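Local coordinates for protein CghA (Chaetomium globosum, PDB 6KBC) that belongs to a fungal family of calycin-like, two-domain beta-strand proteins and holds the ligand WK1 in a pocket, at residues A[345-350]-A[385-390]; A[223-227]-A[244-248]; A[307-311]-A[319-323]. All blocks are in the same frame, centred on the assembly; numbering follows the deposited sequence.

Contact 1. Residues A[345-350]-A[385-390]. With WK1 ((2S)-3-[(2S,4E)-4-[[(1R,2S,4aR,6S,8R,8aS)-2-[(E)-but-2-en-2-yl]-6,8-dimethyl-1,2,4a,5,6,7,8,8a-octahydronaphthalen-1-yl]-oxidanyl-methylidene]-3,5-bis(oxidanylidene)pyrrolidin-2-yl]-2-methyl-2-oxidanyl-propanoic acid), chain B.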
loop_
_atom_site.group_PDB
_atom_site.type_symbol
_atom_site.label_atom_id
_atom_site.label_comp_id
_atom_site.label_asym_id
_atom_site.label_seq_id
_atom_site.Cartn_x
_atom_site.Cartn_y
_atom_site.Cartn_z
ATOM N N HIS A 345 -1.887 9.014 -15.040
ATOM C CA HIS A 345 -3.023 8.105 -14.984
ATOM C C HIS A 345 -3.273 7.479 -16.346
ATOM O O HIS A 345 -3.644 8.179 -17.296
ATOM C CB HIS A 345 -4.277 8.849 -14.533
ATOM C CG HIS A 345 -4.167 9.429 -13.154
ATOM N ND1 HIS A 345 -4.904 10.521 -12.748
ATOM C CD2 HIS A 345 -3.417 9.058 -12.089
ATOM C CE1 HIS A 345 -4.605 10.806 -11.492
ATOM N NE2 HIS A 345 -3.715 9.923 -11.063
ATOM N N HIS A 346 -3.086 6.165 -16.433
ATOM C CA HIS A 346 -3.264 5.429 -17.672
ATOM C C HIS A 346 -4.573 4.664 -17.710
ATOM O O HIS A 346 -5.259 4.671 -18.730
ATOM C CB HIS A 346 -2.094 4.459 -17.889
ATOM C CG HIS A 346 -2.230 3.651 -19.138
ATOM N ND1 HIS A 346 -1.952 4.165 -20.387
ATOM C CD2 HIS A 346 -2.651 2.377 -19.337
ATOM C CE1 HIS A 346 -2.189 3.239 -21.300
ATOM N NE2 HIS A 346 -2.608 2.144 -20.689
ATOM N N GLN A 347 -4.948 4.025 -16.612
ATOM C CA GLN A 347 -6.185 3.268 -16.557
ATOM C C GLN A 347 -6.851 3.547 -15.232
ATOM O O GLN A 347 -6.212 3.427 -14.184
ATOM C CB GLN A 347 -5.951 1.748 -16.706
ATOM C CG GLN A 347 -7.259 0.971 -16.688
ATOM C CD GLN A 347 -7.072 -0.542 -16.768
ATOM O OE1 GLN A 347 -5.957 -1.046 -16.957
ATOM N NE2 GLN A 347 -8.173 -1.271 -16.607
ATOM N N ALA A 348 -8.133 3.887 -15.289
ATOM C CA ALA A 348 -8.934 4.077 -14.088
ATOM C C ALA A 348 -9.236 2.720 -13.475
ATOM O O ALA A 348 -9.932 1.899 -14.074
ATOM C CB ALA A 348 -10.229 4.808 -14.425
ATOM N N TRP A 349 -8.720 2.485 -12.279
ATOM C CA TRP A 349 -8.802 1.175 -11.655
ATOM C C TRP A 349 -10.000 1.086 -10.716
ATOM O O TRP A 349 -10.867 0.220 -10.873
ATOM C CB TRP A 349 -7.484 0.926 -10.922
ATOM C CG TRP A 349 -7.301 -0.443 -10.337
ATOM C CD1 TRP A 349 -8.223 -1.448 -10.249
ATOM C CD2 TRP A 349 -6.110 -0.932 -9.726
ATOM N NE1 TRP A 349 -7.662 -2.551 -9.631
ATOM C CE2 TRP A 349 -6.367 -2.255 -9.297
ATOM C CE3 TRP A 349 -4.844 -0.382 -9.501
ATOM C CZ2 TRP A 349 -5.407 -3.029 -8.658
ATOM C CZ3 TRP A 349 -3.887 -1.159 -8.858
ATOM C CH2 TRP A 349 -4.178 -2.461 -8.442
ATOM N N TRP A 350 -10.052 1.972 -9.726
ATOM C CA TRP A 350 -11.213 2.100 -8.865
ATOM C C TRP A 350 -11.453 3.579 -8.618
ATOM O O TRP A 350 -10.571 4.414 -8.826
ATOM C CB TRP A 350 -11.043 1.319 -7.545
ATOM C CG TRP A 350 -10.078 1.918 -6.560
ATOM C CD1 TRP A 350 -10.310 2.959 -5.693
ATOM C CD2 TRP A 350 -8.742 1.481 -6.312
ATOM N NE1 TRP A 350 -9.190 3.198 -4.931
ATOM C CE2 TRP A 350 -8.211 2.310 -5.295
ATOM C CE3 TRP A 350 -7.938 0.467 -6.851
ATOM C CZ2 TRP A 350 -6.917 2.162 -4.816
ATOM C CZ3 TRP A 350 -6.643 0.322 -6.370
ATOM C CH2 TRP A 350 -6.147 1.168 -5.360
ATOM N N TRP A 385 5.843 1.401 -15.398
ATOM C CA TRP A 385 4.452 1.233 -15.027
ATOM C C TRP A 385 4.362 1.122 -13.516
ATOM O O TRP A 385 5.312 0.726 -12.840
ATOM C CB TRP A 385 3.867 -0.015 -15.698
ATOM C CG TRP A 385 3.858 0.160 -17.154
ATOM C CD1 TRP A 385 4.809 -0.251 -18.054
ATOM C CD2 TRP A 385 2.879 0.864 -17.890
ATOM N NE1 TRP A 385 4.454 0.146 -19.321
ATOM C CE2 TRP A 385 3.272 0.837 -19.248
ATOM C CE3 TRP A 385 1.696 1.522 -17.535
ATOM C CZ2 TRP A 385 2.518 1.433 -20.250
ATOM C CZ3 TRP A 385 0.939 2.102 -18.535
ATOM C CH2 TRP A 385 1.360 2.063 -19.877
ATOM N N GLY A 386 3.199 1.458 -12.994
ATOM C CA GLY A 386 3.010 1.370 -11.566
ATOM C C GLY A 386 1.552 1.527 -11.231
ATOM O O GLY A 386 0.688 1.541 -12.111
ATOM N N MET A 387 1.279 1.639 -9.943
ATOM C CA MET A 387 -0.080 1.893 -9.524
ATOM C C MET A 387 -0.045 3.029 -8.521
ATOM O O MET A 387 0.964 3.242 -7.841
ATOM C CB MET A 387 -0.723 0.658 -8.893
ATOM C CG MET A 387 0.031 0.125 -7.724
ATOM S SD MET A 387 -0.751 -1.340 -7.019
ATOM C CE MET A 387 -0.536 -2.519 -8.378
ATOM N N THR A 388 -1.140 3.782 -8.456
ATOM C CA THR A 388 -1.307 4.768 -7.411
ATOM C C THR A 388 -2.671 4.577 -6.770
ATOM O O THR A 388 -3.632 4.147 -7.415
ATOM C CB THR A 388 -1.179 6.246 -7.910
ATOM O OG1 THR A 388 -2.210 6.531 -8.856
ATOM C CG2 THR A 388 0.189 6.513 -8.536
ATOM N N GLY A 389 -2.723 4.868 -5.479
ATOM C CA GLY A 389 -3.969 4.950 -4.759
ATOM C C GLY A 389 -4.016 6.359 -4.221
ATOM O O GLY A 389 -3.122 6.757 -3.471
ATOM N N GLU A 390 -5.028 7.127 -4.617
ATOM C CA GLU A 390 -5.062 8.570 -4.382
ATOM C C GLU A 390 -6.325 8.853 -3.591
ATOM O O GLU A 390 -7.426 8.802 -4.144
ATOM C CB GLU A 390 -5.028 9.333 -5.708
ATOM C CG GLU A 390 -3.894 8.818 -6.607
ATOM C CD GLU A 390 -3.788 9.559 -7.920
ATOM O OE1 GLU A 390 -2.955 9.136 -8.741
ATOM O OE2 GLU A 390 -4.512 10.563 -8.129
HETATM O O WK1 B . -12.366 -0.562 -0.868
HETATM C C17 WK1 B . -11.308 -0.719 -1.421
HETATM O O1 WK1 B . -11.111 -1.623 -2.183
HETATM C C19 WK1 B . -10.199 0.222 -1.182
HETATM O O2 WK1 B . -10.574 1.303 -0.398
HETATM C C18 WK1 B . -9.767 0.804 -2.493
HETATM C C20 WK1 B . -9.176 -0.613 -0.463
HETATM C C22 WK1 B . -7.852 0.035 -0.478
HETATM N N WK1 B . -6.716 -0.718 0.015
HETATM C C21 WK1 B . -5.989 0.049 0.820
HETATM O O5 WK1 B . -4.884 -0.376 1.388
HETATM C C23 WK1 B . -7.712 1.295 0.217
HETATM O O4 WK1 B . -8.527 2.325 0.113
HETATM C C24 WK1 B . -6.551 1.392 1.032
HETATM C C16 WK1 B . -6.114 2.538 1.822
HETATM O O3 WK1 B . -6.834 3.591 1.783
HETATM C C9 WK1 B . -4.820 2.516 2.520
HETATM C C8 WK1 B . -3.874 2.944 1.362
HETATM C C12 WK1 B . -4.124 2.406 -0.032
HETATM C C13 WK1 B . -3.502 1.351 -0.509
HETATM C C90 WK1 B . -3.775 0.842 -1.883
HETATM C C14 WK1 B . -5.109 3.079 -0.919
HETATM C C7 WK1 B . -3.823 4.433 1.205
HETATM C C6 WK1 B . -3.552 5.169 2.250
HETATM C C3 WK1 B . -3.597 4.494 3.584
HETATM C C4 WK1 B . -4.706 3.469 3.701
HETATM C C5 WK1 B . -4.441 2.675 4.965
HETATM C C11 WK1 B . -5.595 1.768 5.255
HETATM C C2 WK1 B . -3.523 5.391 4.792
HETATM C C1 WK1 B . -3.035 4.513 5.900
HETATM C C10 WK1 B . -2.673 5.226 7.161
HETATM C C WK1 B . -4.116 3.515 6.185
#
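Strand 348-350, which carries W349 and W350, passes 9.1 Å from strand 385-390 (axis to axis, N-to-C directions 53° apart), and W349 reaches M387 and W350 reaches G389 across the gap. This is the calycin-like C-terminal domain. The chain turns a corner at Q347, which shares one classic beta bulge with H346 (both face V368), and a second follows at W349 and W350 (both face G366).

Before the corner, H346 receives W385 in an edge-to-face pair. The rim of the W385 six-membered ring, through CZ3, comes over one imidazole face, with centroids 4.9 Å apart. After the corner, W349 offers its edge to M387 in a Met-aromatic contact, W349 CZ3 lying 3.6 Å from M387 SD. One face of the same indole is taken by W350, whose CZ3 sits over its centre. With CG between the backbone N and the carbonyl carbon (chi1 73°), the W350 indole swings toward the other strand, bringing CZ2 to 4.1 Å from G389 CA, while one of its faces takes the methyl C18 of WK1, 3.5 Å from W350 NE1. That nitrogen bonds to N364 OD1, which helps fix the ring as a wall of the pocket.

The polar centre is buried. H345 NE2 gives a hydrogen bond to E390 OE1, 2.6 Å, on the syn side of the carboxylate, while H345 ND1 bonds to L314 O. N322 ND2 holds E390 OE2. T388 OG1 donates to E390 OE1 from the anti side at 2.7 Å, so two donors grip this oxygen.

Contact 2. Residues A[223-227]-A[244-248]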
loop_
_atom_site.group_PDB
_atom_site.type_symbol
_atom_site.label_atom_id
_atom_site.label_comp_id
_atom_site.label_asym_id
_atom_site.label_seq_id
_atom_site.Cartn_x
_atom_site.Cartn_y
_atom_site.Cartn_z
ATOM N N PHE A 223 5.671 -7.700 -10.794
ATOM C CA PHE A 223 6.319 -7.285 -9.562
ATOM C C PHE A 223 5.278 -6.790 -8.572
ATOM O O PHE A 223 4.141 -6.450 -8.925
ATOM C CB PHE A 223 7.380 -6.199 -9.828
ATOM C CG PHE A 223 6.799 -4.878 -10.286
ATOM C CD1 PHE A 223 6.532 -4.646 -11.634
ATOM C CD2 PHE A 223 6.522 -3.873 -9.370
ATOM C CE1 PHE A 223 5.992 -3.430 -12.058
ATOM C CE2 PHE A 223 5.981 -2.645 -9.785
ATOM C CZ PHE A 223 5.710 -2.423 -11.128
ATOM N N GLY A 224 5.693 -6.732 -7.320
ATOM C CA GLY A 224 4.800 -6.271 -6.282
ATOM C C GLY A 224 5.548 -6.244 -4.974
ATOM O O GLY A 224 6.759 -6.472 -4.924
ATOM N N GLY A 225 4.817 -5.963 -3.918
ATOM C CA GLY A 225 5.447 -5.905 -2.603
ATOM C C GLY A 225 4.464 -6.233 -1.520
ATOM O O GLY A 225 3.303 -6.455 -1.816
ATOM N N MET A 226 4.965 -6.249 -0.302
ATOM C CA MET A 226 4.136 -6.503 0.881
ATOM C C MET A 226 4.293 -5.285 1.787
ATOM O O MET A 226 5.402 -4.916 2.064
ATOM C CB MET A 226 4.577 -7.776 1.592
ATOM C CG MET A 226 3.569 -8.251 2.584
ATOM S SD MET A 226 3.851 -7.480 4.148
ATOM C CE MET A 226 2.250 -7.652 4.915
ATOM N N ASP A 227 3.181 -4.637 2.098
ATOM C CA ASP A 227 3.175 -3.430 2.952
ATOM C C ASP A 227 2.487 -3.779 4.268
ATOM O O ASP A 227 1.546 -4.517 4.248
ATOM C CB ASP A 227 2.510 -2.242 2.271
ATOM C CG ASP A 227 3.268 -1.687 1.080
ATOM O OD1 ASP A 227 3.898 -2.433 0.393
ATOM O OD2 ASP A 227 3.204 -0.511 0.876
ATOM N N PHE A 244 -0.748 6.359 -2.144
ATOM C CA PHE A 244 0.022 5.124 -2.293
ATOM C C PHE A 244 0.642 5.082 -3.679
ATOM O O PHE A 244 -0.035 5.370 -4.666
ATOM C CB PHE A 244 -0.862 3.886 -2.115
ATOM C CG PHE A 244 -0.124 2.579 -2.371
ATOM C CD1 PHE A 244 0.583 1.960 -1.353
ATOM C CD2 PHE A 244 -0.127 1.993 -3.633
ATOM C CE1 PHE A 244 1.282 0.752 -1.583
ATOM C CE2 PHE A 244 0.562 0.791 -3.879
ATOM C CZ PHE A 244 1.271 0.179 -2.850
ATOM N N VAL A 245 1.919 4.697 -3.766
ATOM C CA VAL A 245 2.561 4.480 -5.060
ATOM C C VAL A 245 3.381 3.209 -4.997
ATOM O O VAL A 245 4.136 3.000 -4.044
ATOM C CB VAL A 245 3.513 5.628 -5.465
ATOM C CG1 VAL A 245 4.187 5.311 -6.785
ATOM C CG2 VAL A 245 2.802 6.945 -5.537
ATOM N N ARG A 246 3.302 2.400 -6.050
ATOM C CA ARG A 246 4.350 1.422 -6.322
ATOM C C ARG A 246 4.592 1.438 -7.816
ATOM O O ARG A 246 3.648 1.261 -8.586
ATOM C CB ARG A 246 3.971 0.016 -5.863
ATOM C CG ARG A 246 5.152 -0.956 -6.039
ATOM C CD ARG A 246 4.753 -2.401 -5.817
ATOM N NE ARG A 246 3.970 -2.598 -4.601
ATOM C CZ ARG A 246 4.456 -2.542 -3.362
ATOM N NH1 ARG A 246 5.748 -2.301 -3.145
ATOM N NH2 ARG A 246 3.643 -2.764 -2.337
ATOM N N ALA A 247 5.834 1.676 -8.226
ATOM C CA ALA A 247 6.121 1.818 -9.643
ATOM C C ALA A 247 7.516 1.303 -9.933
ATOM O O ALA A 247 8.409 1.382 -9.088
ATOM C CB ALA A 247 6.034 3.272 -10.114
ATOM N N GLN A 248 7.703 0.843 -11.165
ATOM C CA GLN A 248 9.007 0.415 -11.660
ATOM C C GLN A 248 9.226 1.033 -13.032
ATOM O O GLN A 248 8.332 0.983 -13.883
ATOM C CB GLN A 248 9.102 -1.112 -11.751
ATOM C CG GLN A 248 10.457 -1.579 -12.335
ATOM C CD GLN A 248 10.603 -3.088 -12.356
ATOM O OE1 GLN A 248 9.686 -3.805 -12.750
ATOM N NE2 GLN A 248 11.742 -3.573 -11.889
HETATM O O HOH W 1 6.299 -3.062 -0.523
#
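F244 opens the run toward D227 in an interface where two beta sheets face each other, strand 223-227 from the N-terminal family region and strand 244-248 from the C-terminal one. The two strands run roughly antiparallel, at 143° and 8.3 Å axis to axis, and they are joined by side chains. The F244 ring turns its edge to D227, CE1 lying 3.4 Å from OD2 near the ring plane. That oxygen also accepts from W183 NE1, and F244 touches WK1, so the contact borders the ligand pocket.

R246 carries the polar part of the contact. CG anti to the backbone N (chi1 -174°) sends the chain across to the other strand, and a bend at chi3 (-48°) lays the guanidinium along the glycine backbone, with G225 N over the centre of one face, 3.5 Å from CZ. With no side chain at G225, the flat group can lie this close. Its edge makes a buried salt bridge, R246 NH2 to D227 OD1 at 2.8 Å. The bond keeps to the guanidinium plane but reaches the carboxylate from above, the two planes standing perpendicular. Water 1 spans the same pair, accepting from R246 NH1 at 2.8 Å and probably donating to D227 OD1. R246 NE makes a second salt bridge, to D52, whose other carboxylate oxygen takes the backbone N of G225; with the carboxylates of D52 and D227 both bound to it, the buried arginine charge is probably well balanced.

Farther along, Q248 closes over F223. Its CB sits above one ring face in a CH-pi contact, 4.0 Å from the F223 centroid, and its OE1 approaches F223 CD1 at 3.4 Å.

Contact 3. Residues A[307-311]-A[319-323]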
loop_
_atom_site.group_PDB
_atom_site.type_symbol
_atom_site.label_atom_id
_atom_site.label_comp_id
_atom_site.label_asym_id
_atom_site.label_seq_id
_atom_site.Cartn_x
_atom_site.Cartn_y
_atom_site.Cartn_z
ATOM N N LYS A 307 0.767 16.928 -7.208
ATOM C CA LYS A 307 -0.321 16.645 -8.133
ATOM C C LYS A 307 -0.039 17.325 -9.470
ATOM O O LYS A 307 0.363 18.492 -9.508
ATOM C CB LYS A 307 -1.654 17.140 -7.562
ATOM C CG LYS A 307 -2.137 16.401 -6.307
ATOM C CD LYS A 307 -3.148 17.289 -5.553
ATOM C CE LYS A 307 -3.336 16.806 -4.128
ATOM N NZ LYS A 307 -3.981 15.454 -4.115
ATOM N N LEU A 308 -0.213 16.572 -10.559
ATOM C CA LEU A 308 -0.017 17.067 -11.917
ATOM C C LEU A 308 -1.377 17.349 -12.530
ATOM O O LEU A 308 -2.299 16.542 -12.383
ATOM C CB LEU A 308 0.729 16.048 -12.774
ATOM C CG LEU A 308 2.187 15.774 -12.412
ATOM C CD1 LEU A 308 2.745 14.689 -13.296
ATOM C CD2 LEU A 308 3.023 17.035 -12.564
ATOM N N TYR A 309 -1.507 18.506 -13.185
ATOM C CA TYR A 309 -2.744 18.871 -13.862
ATOM C C TYR A 309 -2.572 19.054 -15.360
ATOM O O TYR A 309 -3.575 19.060 -16.078
ATOM C CB TYR A 309 -3.318 20.169 -13.259
ATOM C CG TYR A 309 -3.626 19.985 -11.793
ATOM C CD1 TYR A 309 -4.809 19.395 -11.384
ATOM C CD2 TYR A 309 -2.697 20.359 -10.818
ATOM C CE1 TYR A 309 -5.083 19.200 -10.040
ATOM C CE2 TYR A 309 -2.964 20.176 -9.477
ATOM C CZ TYR A 309 -4.159 19.593 -9.098
ATOM O OH TYR A 309 -4.433 19.393 -7.768
ATOM N N ASP A 310 -1.339 19.185 -15.847
ATOM C CA ASP A 310 -1.057 19.442 -17.251
ATOM C C ASP A 310 -0.490 18.186 -17.907
ATOM O O ASP A 310 0.120 17.342 -17.243
ATOM C CB ASP A 310 -0.056 20.594 -17.405
ATOM C CG ASP A 310 -0.569 21.901 -16.809
ATOM O OD1 ASP A 310 -1.800 22.124 -16.794
ATOM O OD2 ASP A 310 0.263 22.713 -16.354
ATOM N N GLY A 311 -0.688 18.071 -19.223
ATOM C CA GLY A 311 -0.154 16.945 -19.973
ATOM C C GLY A 311 -1.096 15.758 -19.987
ATOM O O GLY A 311 -2.265 15.828 -19.587
ATOM N N ARG A 319 -12.133 15.372 -5.683
ATOM C CA ARG A 319 -11.714 16.713 -5.275
ATOM C C ARG A 319 -10.672 17.283 -6.232
ATOM O O ARG A 319 -10.817 18.404 -6.737
ATOM C CB ARG A 319 -11.170 16.708 -3.847
ATOM C CG ARG A 319 -10.840 18.119 -3.367
ATOM C CD ARG A 319 -10.051 18.119 -2.075
ATOM N NE ARG A 319 -8.716 17.549 -2.275
ATOM C CZ ARG A 319 -8.029 16.922 -1.331
ATOM N NH1 ARG A 319 -8.558 16.763 -0.123
ATOM N NH2 ARG A 319 -6.822 16.432 -1.601
ATOM N N ASP A 320 -9.615 16.529 -6.486
ATOM C CA ASP A 320 -8.505 16.986 -7.310
ATOM C C ASP A 320 -8.648 16.390 -8.694
ATOM O O ASP A 320 -8.695 15.169 -8.849
ATOM C CB ASP A 320 -7.162 16.582 -6.700
ATOM C CG ASP A 320 -7.039 17.038 -5.271
ATOM O OD1 ASP A 320 -7.520 18.162 -4.985
ATOM O OD2 ASP A 320 -6.460 16.295 -4.451
ATOM N N LYS A 321 -8.666 17.253 -9.693
ATOM C CA LYS A 321 -8.794 16.838 -11.084
ATOM C C LYS A 321 -7.416 16.593 -11.686
ATOM O O LYS A 321 -7.048 17.162 -12.720
ATOM C CB LYS A 321 -9.557 17.918 -11.851
ATOM C CG LYS A 321 -10.957 18.243 -11.283
ATOM C CD LYS A 321 -11.734 16.990 -10.904
ATOM C CE LYS A 321 -13.210 17.291 -10.569
ATOM N NZ LYS A 321 -13.272 18.257 -9.458
ATOM N N ASN A 322 -6.603 15.772 -11.013
ATOM C CA ASN A 322 -5.219 15.608 -11.430
ATOM C C ASN A 322 -5.081 14.512 -12.490
ATOM O O ASN A 322 -5.850 13.549 -12.536
ATOM C CB ASN A 322 -4.310 15.299 -10.229
ATOM C CG ASN A 322 -4.684 14.014 -9.523
ATOM O OD1 ASN A 322 -5.850 13.800 -9.178
ATOM N ND2 ASN A 322 -3.682 13.155 -9.276
ATOM N N VAL A 323 -4.084 14.683 -13.365
ATOM C CA VAL A 323 -3.812 13.681 -14.383
ATOM C C VAL A 323 -2.733 12.718 -13.922
ATOM O O VAL A 323 -2.393 11.781 -14.649
ATOM C CB VAL A 323 -3.423 14.369 -15.708
ATOM C CG1 VAL A 323 -4.620 15.281 -16.213
ATOM C CG2 VAL A 323 -2.168 15.183 -15.539
HETATM O O HOH W 2 -6.991 20.097 -6.746
#
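Two cations, K307 and R319, converge on the single carboxylate of D320, forming a salt-bridge network at the partly exposed connection between strands 302-308 and 324-330. R319 grips D320 side-on with two nitrogens, one to each oxygen. NE reaches OD1 of D320 at 3.0 Å in an almost straight bond (170°), and NH2 reaches OD2 on the syn side at 2.9 Å. K307 comes across at about a right angle to the aspartate side chain, its chain bent at the last torsion (chi4 -66°), and NZ bonds to D320 OD2 at 2.6 Å from above the carboxylate plane. OD2 thus accepts from both cations. D241 is a second anion for the pair, bonded to K307 NZ and to R319 NH2, so the closeness of the two positive ends is probably offset by two carboxylates.

Y309 joins the network through solvent. Water 2 lies 2.8 Å from Y309 OH and donates to D320 OD1 at 2.7 Å. The same ring lies with its edge to the chain opposite, CD1 approaching K321 O at 3.4 Å, where K321 is the centre of an inverse gamma turn.

Beyond the turn the backbones meet directly, V323 N donating to L308 O at 2.8 Å. V323 CG2 rests near L308 CB, 4.1 Å away, and also packs against the carbonyl of D310.

The whole contact closes the connection from strand 302-308 to its antiparallel neighbour 324-330. L308 and V323 lean on R344 of strand 338-346, N322 ND2 bonds to E390 of strand 382-392, and E392 of that strand accepts from the backbone nitrogens of R319 and D320.

From the N terminus the three contacts close in series, none nested in or crossing another. Contact 2 comes first, folding strand 239-249 back against strand 223-231 and so joining the two family regions. Contact 3 follows, shutting the loop between strands 302-308 and 324-330. Contact 1 closes last, over the longest interval of 34 residues. It ties the others together: strand 382-392 pairs with strand 239-249, M387 N to R246 O and G389 O to F244 N, and, toward contact 3, H345 N meets V323 O. Contacts 2 and 3 do not touch, their nearest atoms being about 10 Å apart, though both reach the same sheet.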